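Long-range contact in protein with a SET domain within carboxy region (Cryptosporidium parvum, PDB 4LDG), which probably methylates a lysine of histone H4 through the SET domain in its carboxy-terminal region, which this chain contains: residues A[156-167]-A[242-253]. Residues are numbered along the deposited sequence; the frame is centred on the assembly and turned at random.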
ATOM      1  N   SER A 156      10.918  -3.537  -7.243  1.00 46.19           N
ATOM      2  CA  SER A 156      10.998  -4.665  -8.183  1.00 48.13           C
ATOM      3  C   SER A 156       9.675  -4.725  -8.921  1.00 46.63           C
ATOM      4  O   SER A 156       8.777  -3.917  -8.649  1.00 48.81           O
ATOM      5  CB  SER A 156      11.254  -5.971  -7.452  1.00 48.85           C
ATOM      6  OG  SER A 156      10.205  -6.177  -6.535  1.00 53.22           O
ATOM      7  N   LEU A 157       9.547  -5.653  -9.860  1.00 45.96           N
ATOM      8  CA  LEU A 157       8.305  -5.807 -10.627  1.00 45.50           C
ATOM      9  C   LEU A 157       7.078  -5.838  -9.721  1.00 43.79           C
ATOM     10  O   LEU A 157       7.030  -6.572  -8.740  1.00 42.69           O
ATOM     11  CB  LEU A 157       8.337  -7.101 -11.439  1.00 47.97           C
ATOM     12  CG  LEU A 157       7.154  -7.426 -12.367  1.00 48.25           C
ATOM     13  CD1 LEU A 157       6.839  -6.322 -13.379  1.00 48.46           C
ATOM     14  CD2 LEU A 157       7.481  -8.714 -13.114  1.00 50.44           C
ATOM     15  N   ILE A 158       6.099  -5.007 -10.043  1.00 43.34           N
ATOM     16  CA  ILE A 158       4.784  -5.088  -9.433  1.00 41.98           C
ATOM     17  C   ILE A 158       3.840  -5.528 -10.547  1.00 42.18           C
ATOM     18  O   ILE A 158       3.564  -4.780 -11.473  1.00 42.67           O
ATOM     19  CB  ILE A 158       4.342  -3.751  -8.801  1.00 39.13           C
ATOM     20  CG1 ILE A 158       5.316  -3.359  -7.688  1.00 40.88           C
ATOM     21  CG2 ILE A 158       2.948  -3.899  -8.224  1.00 39.33           C
ATOM     22  CD1 ILE A 158       5.194  -1.941  -7.151  1.00 39.31           C
ATOM     23  N   ARG A 159       3.358  -6.756 -10.453  1.00 41.43           N
ATOM     24  CA  ARG A 159       2.429  -7.258 -11.439  1.00 42.71           C
ATOM     25  C   ARG A 159       1.069  -6.600 -11.290  1.00 40.39           C
ATOM     26  O   ARG A 159       0.698  -6.148 -10.197  1.00 39.02           O
ATOM     27  CB  ARG A 159       2.268  -8.770 -11.297  1.00 46.23           C
ATOM     28  CG  ARG A 159       3.546  -9.552 -11.515  1.00 51.60           C
ATOM     29  CD  ARG A 159       3.214 -10.947 -11.973  1.00 56.87           C
ATOM     30  NE  ARG A 159       4.317 -11.875 -11.771  1.00 65.21           N
ATOM     31  CZ  ARG A 159       4.651 -12.432 -10.605  1.00 64.60           C
ATOM     32  NH1 ARG A 159       5.666 -13.281 -10.567  1.00 69.04           N
ATOM     33  NH2 ARG A 159       3.996 -12.149  -9.485  1.00 60.27           N
ATOM     34  N   LYS A 160       0.345  -6.565 -12.401  1.00 37.12           N
ATOM     35  CA  LYS A 160      -1.022  -6.111 -12.449  1.00 38.71           C
ATOM     36  C   LYS A 160      -1.877  -6.779 -11.373  1.00 37.89           C
ATOM     37  O   LYS A 160      -1.844  -8.014 -11.228  1.00 37.58           O
ATOM     38  CB  LYS A 160      -1.609  -6.455 -13.818  1.00 40.59           C
ATOM     39  CG  LYS A 160      -3.048  -6.014 -14.051  1.00 43.01           C
ATOM     40  CD  LYS A 160      -3.513  -6.487 -15.433  1.00 46.64           C
ATOM     41  CE  LYS A 160      -4.764  -5.756 -15.895  1.00 51.19           C
ATOM     42  NZ  LYS A 160      -5.845  -5.866 -14.874  1.00 54.38           N
ATOM     43  N   ASP A 161      -2.636  -5.958 -10.641  1.00 36.04           N
ATOM     44  CA  ASP A 161      -3.526  -6.394  -9.570  1.00 38.50           C
ATOM     45  C   ASP A 161      -2.869  -6.778  -8.240  1.00 35.97           C
ATOM     46  O   ASP A 161      -3.593  -7.068  -7.273  1.00 34.42           O
ATOM     47  CB  ASP A 161      -4.485  -7.516 -10.030  1.00 40.82           C
ATOM     48  CG  ASP A 161      -5.593  -7.001 -10.919  1.00 45.51           C
ATOM     49  OD1 ASP A 161      -6.019  -5.843 -10.732  1.00 47.91           O
ATOM     50  OD2 ASP A 161      -6.045  -7.746 -11.819  1.00 50.41           O
ATOM     51  N   ASP A 162      -1.536  -6.772  -8.173  1.00 34.45           N
ATOM     52  CA  ASP A 162      -0.866  -6.970  -6.895  1.00 34.49           C
ATOM     53  C   ASP A 162      -1.374  -5.936  -5.909  1.00 33.96           C
ATOM     54  O   ASP A 162      -1.785  -4.817  -6.303  1.00 33.26           O
ATOM     55  CB  ASP A 162       0.653  -6.832  -6.983  1.00 34.46           C
ATOM     56  CG  ASP A 162       1.343  -8.073  -7.542  1.00 39.13           C
ATOM     57  OD1 ASP A 162       0.667  -9.099  -7.872  1.00 40.75           O
ATOM     58  OD2 ASP A 162       2.597  -8.020  -7.647  1.00 42.35           O
ATOM     59  N   PHE A 163      -1.407  -6.358  -4.646  1.00 33.07           N
ATOM     60  CA  PHE A 163      -1.499  -5.464  -3.489  1.00 32.05           C
ATOM     61  C   PHE A 163      -0.245  -4.612  -3.501  1.00 33.09           C
ATOM     62  O   PHE A 163       0.860  -5.157  -3.515  1.00 32.70           O
ATOM     63  CB  PHE A 163      -1.585  -6.265  -2.187  1.00 30.24           C
ATOM     64  CG  PHE A 163      -1.871  -5.427  -0.965  1.00 30.49           C
ATOM     65  CD1 PHE A 163      -3.175  -5.163  -0.582  1.00 30.56           C
ATOM     66  CD2 PHE A 163      -0.829  -4.920  -0.188  1.00 31.65           C
ATOM     67  CE1 PHE A 163      -3.446  -4.376   0.536  1.00 31.75           C
ATOM     68  CE2 PHE A 163      -1.079  -4.131   0.934  1.00 31.51           C
ATOM     69  CZ  PHE A 163      -2.391  -3.841   1.286  1.00 33.36           C
ATOM     70  N   VAL A 164      -0.385  -3.279  -3.478  1.00 33.81           N
ATOM     71  CA  VAL A 164       0.820  -2.427  -3.436  1.00 33.80           C
ATOM     72  C   VAL A 164       1.151  -1.994  -2.003  1.00 34.02           C
ATOM     73  O   VAL A 164       2.173  -2.403  -1.425  1.00 32.46           O
ATOM     74  CB  VAL A 164       0.682  -1.267  -4.436  1.00 36.39           C
ATOM     75  CG1 VAL A 164       1.883  -0.334  -4.398  1.00 38.41           C
ATOM     76  CG2 VAL A 164       0.518  -1.828  -5.845  1.00 36.58           C
ATOM     77  N   LEU A 165       0.268  -1.203  -1.407  1.00 34.71           N
ATOM     78  CA  LEU A 165       0.505  -0.648  -0.070  1.00 33.66           C
ATOM     79  C   LEU A 165      -0.827  -0.299   0.517  1.00 33.86           C
ATOM     80  O   LEU A 165      -1.775   0.027  -0.230  1.00 35.42           O
ATOM     81  CB  LEU A 165       1.291   0.664  -0.161  1.00 34.19           C
ATOM     82  CG  LEU A 165       2.765   0.660  -0.545  1.00 36.40           C
ATOM     83  CD1 LEU A 165       3.199   2.089  -0.868  1.00 37.35           C
ATOM     84  CD2 LEU A 165       3.643   0.067   0.552  1.00 36.96           C
ATOM     85  N   GLU A 166      -0.915  -0.300   1.839  1.00 32.76           N
ATOM     86  CA  GLU A 166      -2.120   0.197   2.475  1.00 34.09           C
ATOM     87  C   GLU A 166      -1.939   1.694   2.619  1.00 32.58           C
ATOM     88  O   GLU A 166      -0.838   2.144   2.861  1.00 30.89           O
ATOM     89  CB  GLU A 166      -2.362  -0.453   3.837  1.00 34.46           C
ATOM     90  CG  GLU A 166      -3.634   0.040   4.514  1.00 37.17           C
ATOM     91  CD  GLU A 166      -3.909  -0.566   5.876  1.00 39.98           C
ATOM     92  OE1 GLU A 166      -3.183  -1.492   6.300  1.00 40.96           O
ATOM     93  OE2 GLU A 166      -4.877  -0.110   6.527  1.00 41.16           O
ATOM     94  N   TYR A 167      -3.016   2.459   2.458  1.00 33.48           N
ATOM     95  CA  TYR A 167      -2.982   3.870   2.800  1.00 34.52           C
ATOM     96  C   TYR A 167      -3.268   3.978   4.296  1.00 34.59           C
ATOM     97  O   TYR A 167      -4.415   4.003   4.718  1.00 37.08           O
ATOM     98  CB  TYR A 167      -3.997   4.659   1.987  1.00 34.88           C
ATOM     99  CG  TYR A 167      -3.743   6.152   1.995  1.00 35.47           C
ATOM    100  CD1 TYR A 167      -2.974   6.734   0.999  1.00 37.71           C
ATOM    101  CD2 TYR A 167      -4.244   6.973   2.993  1.00 36.76           C
ATOM    102  CE1 TYR A 167      -2.718   8.092   0.984  1.00 39.51           C
ATOM    103  CE2 TYR A 167      -3.990   8.343   2.990  1.00 39.60           C
ATOM    104  CZ  TYR A 167      -3.223   8.890   1.973  1.00 39.93           C
ATOM    105  OH  TYR A 167      -2.963  10.224   1.906  1.00 40.35           O
ATOM    106  N   ARG A 242     -10.387  -0.432   5.408  1.00 33.98           N
ATOM    107  CA  ARG A 242      -8.953  -0.431   5.161  1.00 33.38           C
ATOM    108  C   ARG A 242      -8.746  -0.090   3.703  1.00 33.93           C
ATOM    109  O   ARG A 242      -9.193  -0.849   2.791  1.00 31.54           O
ATOM    110  CB  ARG A 242      -8.351  -1.808   5.441  1.00 34.29           C
ATOM    111  CG  ARG A 242      -8.775  -2.388   6.790  1.00 36.39           C
ATOM    112  CD  ARG A 242      -8.219  -1.586   7.953  1.00 36.20           C
ATOM    113  NE  ARG A 242      -6.767  -1.738   7.980  1.00 36.63           N
ATOM    114  CZ  ARG A 242      -6.104  -2.648   8.687  1.00 38.60           C
ATOM    115  NH1 ARG A 242      -6.748  -3.526   9.470  1.00 42.71           N
ATOM    116  NH2 ARG A 242      -4.787  -2.702   8.601  1.00 38.54           N
ATOM    117  N   LEU A 243      -8.042   1.025   3.477  1.00 33.98           N
ATOM    118  CA  LEU A 243      -7.876   1.577   2.140  1.00 32.87           C
ATOM    119  C   LEU A 243      -6.485   1.210   1.644  1.00 30.77           C
ATOM    120  O   LEU A 243      -5.481   1.400   2.368  1.00 28.85           O
ATOM    121  CB  LEU A 243      -8.055   3.103   2.197  1.00 36.31           C
ATOM    122  CG  LEU A 243      -7.850   3.989   0.948  1.00 37.92           C
ATOM    123  CD1 LEU A 243      -8.933   3.730  -0.096  1.00 37.11           C
ATOM    124  CD2 LEU A 243      -7.846   5.455   1.353  1.00 38.07           C
ATOM    125  N   PHE A 244      -6.423   0.704   0.407  1.00 28.14           N
ATOM    126  CA  PHE A 244      -5.170   0.230  -0.157  1.00 29.14           C
ATOM    127  C   PHE A 244      -5.084   0.428  -1.650  1.00 30.96           C
ATOM    128  O   PHE A 244      -6.116   0.600  -2.360  1.00 30.35           O
ATOM    129  CB  PHE A 244      -4.896  -1.266   0.190  1.00 28.81           C
ATOM    130  CG  PHE A 244      -5.913  -2.250  -0.373  1.00 27.90           C
ATOM    131  CD1 PHE A 244      -5.635  -3.004  -1.496  1.00 29.11           C
ATOM    132  CD2 PHE A 244      -7.137  -2.423   0.235  1.00 29.00           C
ATOM    133  CE1 PHE A 244      -6.572  -3.900  -2.006  1.00 29.79           C
ATOM    134  CE2 PHE A 244      -8.079  -3.306  -0.267  1.00 29.23           C
ATOM    135  CZ  PHE A 244      -7.800  -4.048  -1.382  1.00 29.80           C
ATOM    136  N   PHE A 245      -3.832   0.397  -2.121  1.00 31.32           N
ATOM    137  CA  PHE A 245      -3.526   0.555  -3.531  1.00 31.43           C
ATOM    138  C   PHE A 245      -3.298  -0.798  -4.179  1.00 31.54           C
ATOM    139  O   PHE A 245      -2.707  -1.693  -3.571  1.00 30.74           O
ATOM    140  CB  PHE A 245      -2.261   1.362  -3.667  1.00 33.61           C
ATOM    141  CG  PHE A 245      -2.415   2.799  -3.282  1.00 34.98           C
ATOM    142  CD1 PHE A 245      -3.210   3.637  -4.019  1.00 34.00           C
ATOM    143  CD2 PHE A 245      -1.707   3.321  -2.202  1.00 37.12           C
ATOM    144  CE1 PHE A 245      -3.306   4.969  -3.695  1.00 35.16           C
ATOM    145  CE2 PHE A 245      -1.808   4.642  -1.870  1.00 35.25           C
ATOM    146  CZ  PHE A 245      -2.607   5.466  -2.621  1.00 36.09           C
ATOM    147  N   VAL A 246      -3.794  -0.958  -5.398  1.00 32.15           N
ATOM    148  CA  VAL A 246      -3.402  -2.084  -6.244  1.00 32.08           C
ATOM    149  C   VAL A 246      -2.947  -1.539  -7.577  1.00 31.79           C
ATOM    150  O   VAL A 246      -3.357  -0.463  -7.976  1.00 30.20           O
ATOM    151  CB  VAL A 246      -4.539  -3.092  -6.445  1.00 35.37           C
ATOM    152  CG1 VAL A 246      -4.986  -3.647  -5.104  1.00 36.52           C
ATOM    153  CG2 VAL A 246      -5.718  -2.473  -7.143  1.00 36.36           C
ATOM    154  N   SER A 247      -2.072  -2.269  -8.254  1.00 32.72           N
ATOM    155  CA  SER A 247      -1.526  -1.819  -9.519  1.00 34.06           C
ATOM    156  C   SER A 247      -2.541  -1.976 -10.642  1.00 34.56           C
ATOM    157  O   SER A 247      -3.297  -2.930 -10.666  1.00 34.60           O
ATOM    158  CB  SER A 247      -0.279  -2.627  -9.851  1.00 34.97           C
ATOM    159  OG  SER A 247      -0.597  -4.014  -9.899  1.00 36.00           O
ATOM    160  N   LYS A 248      -2.526  -1.049 -11.593  1.00 35.85           N
ATOM    161  CA  LYS A 248      -3.412  -1.118 -12.746  1.00 37.55           C
ATOM    162  C   LYS A 248      -2.805  -1.942 -13.856  1.00 38.75           C
ATOM    163  O   LYS A 248      -3.482  -2.308 -14.812  1.00 38.86           O
ATOM    164  CB  LYS A 248      -3.640   0.260 -13.323  1.00 40.22           C
ATOM    165  CG  LYS A 248      -4.191   1.269 -12.352  1.00 41.31           C
ATOM    166  CD  LYS A 248      -4.452   2.565 -13.105  1.00 44.21           C
ATOM    167  CE  LYS A 248      -5.442   2.340 -14.223  1.00 44.16           C
ATOM    168  NZ  LYS A 248      -6.059   3.637 -14.523  1.00 48.21           N
ATOM    169  N   ARG A 249      -1.512  -2.201 -13.739  1.00 39.73           N
ATOM    170  CA  ARG A 249      -0.782  -2.920 -14.756  1.00 40.56           C
ATOM    171  C   ARG A 249       0.558  -3.303 -14.167  1.00 40.41           C
ATOM    172  O   ARG A 249       0.881  -2.945 -13.042  1.00 40.25           O
ATOM    173  CB  ARG A 249      -0.590  -2.011 -15.975  1.00 43.13           C
ATOM    174  CG  ARG A 249       0.020  -0.672 -15.634  1.00 43.29           C
ATOM    175  CD  ARG A 249       0.685  -0.036 -16.839  1.00 47.33           C
ATOM    176  NE  ARG A 249       1.208   1.299 -16.542  1.00 51.80           N
ATOM    177  CZ  ARG A 249       2.415   1.578 -16.035  1.00 53.07           C
ATOM    178  NH1 ARG A 249       3.300   0.627 -15.748  1.00 52.03           N
ATOM    179  NH2 ARG A 249       2.744   2.847 -15.824  1.00 54.16           N
ATOM    180  N   ASP A 250       1.345  -4.034 -14.925  1.00 43.79           N
ATOM    181  CA  ASP A 250       2.716  -4.298 -14.542  1.00 43.60           C
ATOM    182  C   ASP A 250       3.444  -2.978 -14.407  1.00 43.62           C
ATOM    183  O   ASP A 250       3.439  -2.187 -15.321  1.00 45.16           O
ATOM    184  CB  ASP A 250       3.392  -5.190 -15.591  1.00 47.20           C
ATOM    185  CG  ASP A 250       2.877  -6.654 -15.555  1.00 49.60           C
ATOM    186  OD1 ASP A 250       1.927  -6.971 -14.805  1.00 47.22           O
ATOM    187  OD2 ASP A 250       3.436  -7.503 -16.284  1.00 55.99           O
ATOM    188  N   ILE A 251       4.006  -2.734 -13.233  1.00 41.45           N
ATOM    189  CA  ILE A 251       4.844  -1.590 -12.954  1.00 40.55           C
ATOM    190  C   ILE A 251       6.277  -2.144 -12.870  1.00 43.13           C
ATOM    191  O   ILE A 251       6.545  -3.035 -12.052  1.00 39.92           O
ATOM    192  CB  ILE A 251       4.457  -0.949 -11.612  1.00 38.39           C
ATOM    193  CG1 ILE A 251       3.007  -0.471 -11.640  1.00 37.44           C
ATOM    194  CG2 ILE A 251       5.360   0.215 -11.260  1.00 38.61           C
ATOM    195  CD1 ILE A 251       2.543   0.080 -10.314  1.00 37.39           C
ATOM    196  N   ILE A 252       7.185  -1.648 -13.719  1.00 44.35           N
ATOM    197  CA  ILE A 252       8.538  -2.176 -13.704  1.00 48.42           C
ATOM    198  C   ILE A 252       9.373  -1.543 -12.615  1.00 47.75           C
ATOM    199  O   ILE A 252       9.044  -0.484 -12.061  1.00 47.37           O
ATOM    200  CB  ILE A 252       9.277  -2.098 -15.063  1.00 53.67           C
ATOM    201  CG1 ILE A 252       9.601  -0.657 -15.437  1.00 56.43           C
ATOM    202  CG2 ILE A 252       8.463  -2.805 -16.144  1.00 54.60           C
ATOM    203  CD1 ILE A 252      10.424  -0.537 -16.695  1.00 61.18           C
ATOM    204  N   CYS A 253      10.428  -2.271 -12.289  1.00 48.89           N
ATOM    205  CA  CYS A 253      11.435  -1.871 -11.339  1.00 50.98           C
ATOM    206  C   CYS A 253      11.973  -0.482 -11.690  1.00 50.25           C
ATOM    207  O   CYS A 253      12.276  -0.212 -12.849  1.00 50.19           O
ATOM    208  CB  CYS A 253      12.560  -2.914 -11.385  1.00 55.76           C
ATOM    209  SG  CYS A 253      13.966  -2.555 -10.328  1.00 60.84           S
TER
HETATM  210  O   HOH W   1      -5.909  -3.327 -11.465  1.00 48.81           O
HETATM  211  O   HOH W   2      -6.236   2.111   5.649  1.00 37.43           O
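R242 grips the carboxylate of E166 side-on in a two-pronged salt bridge: NE reaches OE2 at 2.9 Å and NH2 reaches OE1 at 3.1 Å. Both oxygens are met on the syn side, but NE lies well out of the carboxylate plane, although OE2 lies in the guanidinium plane; the two planes stand 37° apart. E166 arrives fully extended, whereas R242 folds back at chi2 and chi3 to meet it. A water also lies within bonding distance of E166 OE2, Y167 O and L243 N.

Backbone bonds satisfy Y167 N by L243 O, F245 N by L165 O at 2.8 Å, V164 N by F245 O, and S247 N by D162 O. This pairs 163-166, an outer strand of a three-stranded antiparallel sheet in the SET domain, with central strand 240-247, whose other edge bonds to strand 230-237. On one face the rings of F163 and F244 lie nearly parallel but slid apart (planes at 23°), beside I132 of helix 121-134; on the other, F245 CE2 meets the ring edge of Y167, and F259 packs edge-to-face on F245.

Just before strand 163-166, the type II turn R159–D162 is held by S247, the last residue of the other strand. Its OG donates to R159 O at 2.5 Å, and D162 N reaches the same oxygen from the opposite face; S247 O accepts D161 N from above its carbonyl plane, plus a water that also donates to D161 OD1. D250 OD1 takes K160 N at 2.9 Å, nearly along its C–O axis. I158 and I251 form an isolated antiparallel bridge, N to O both ways.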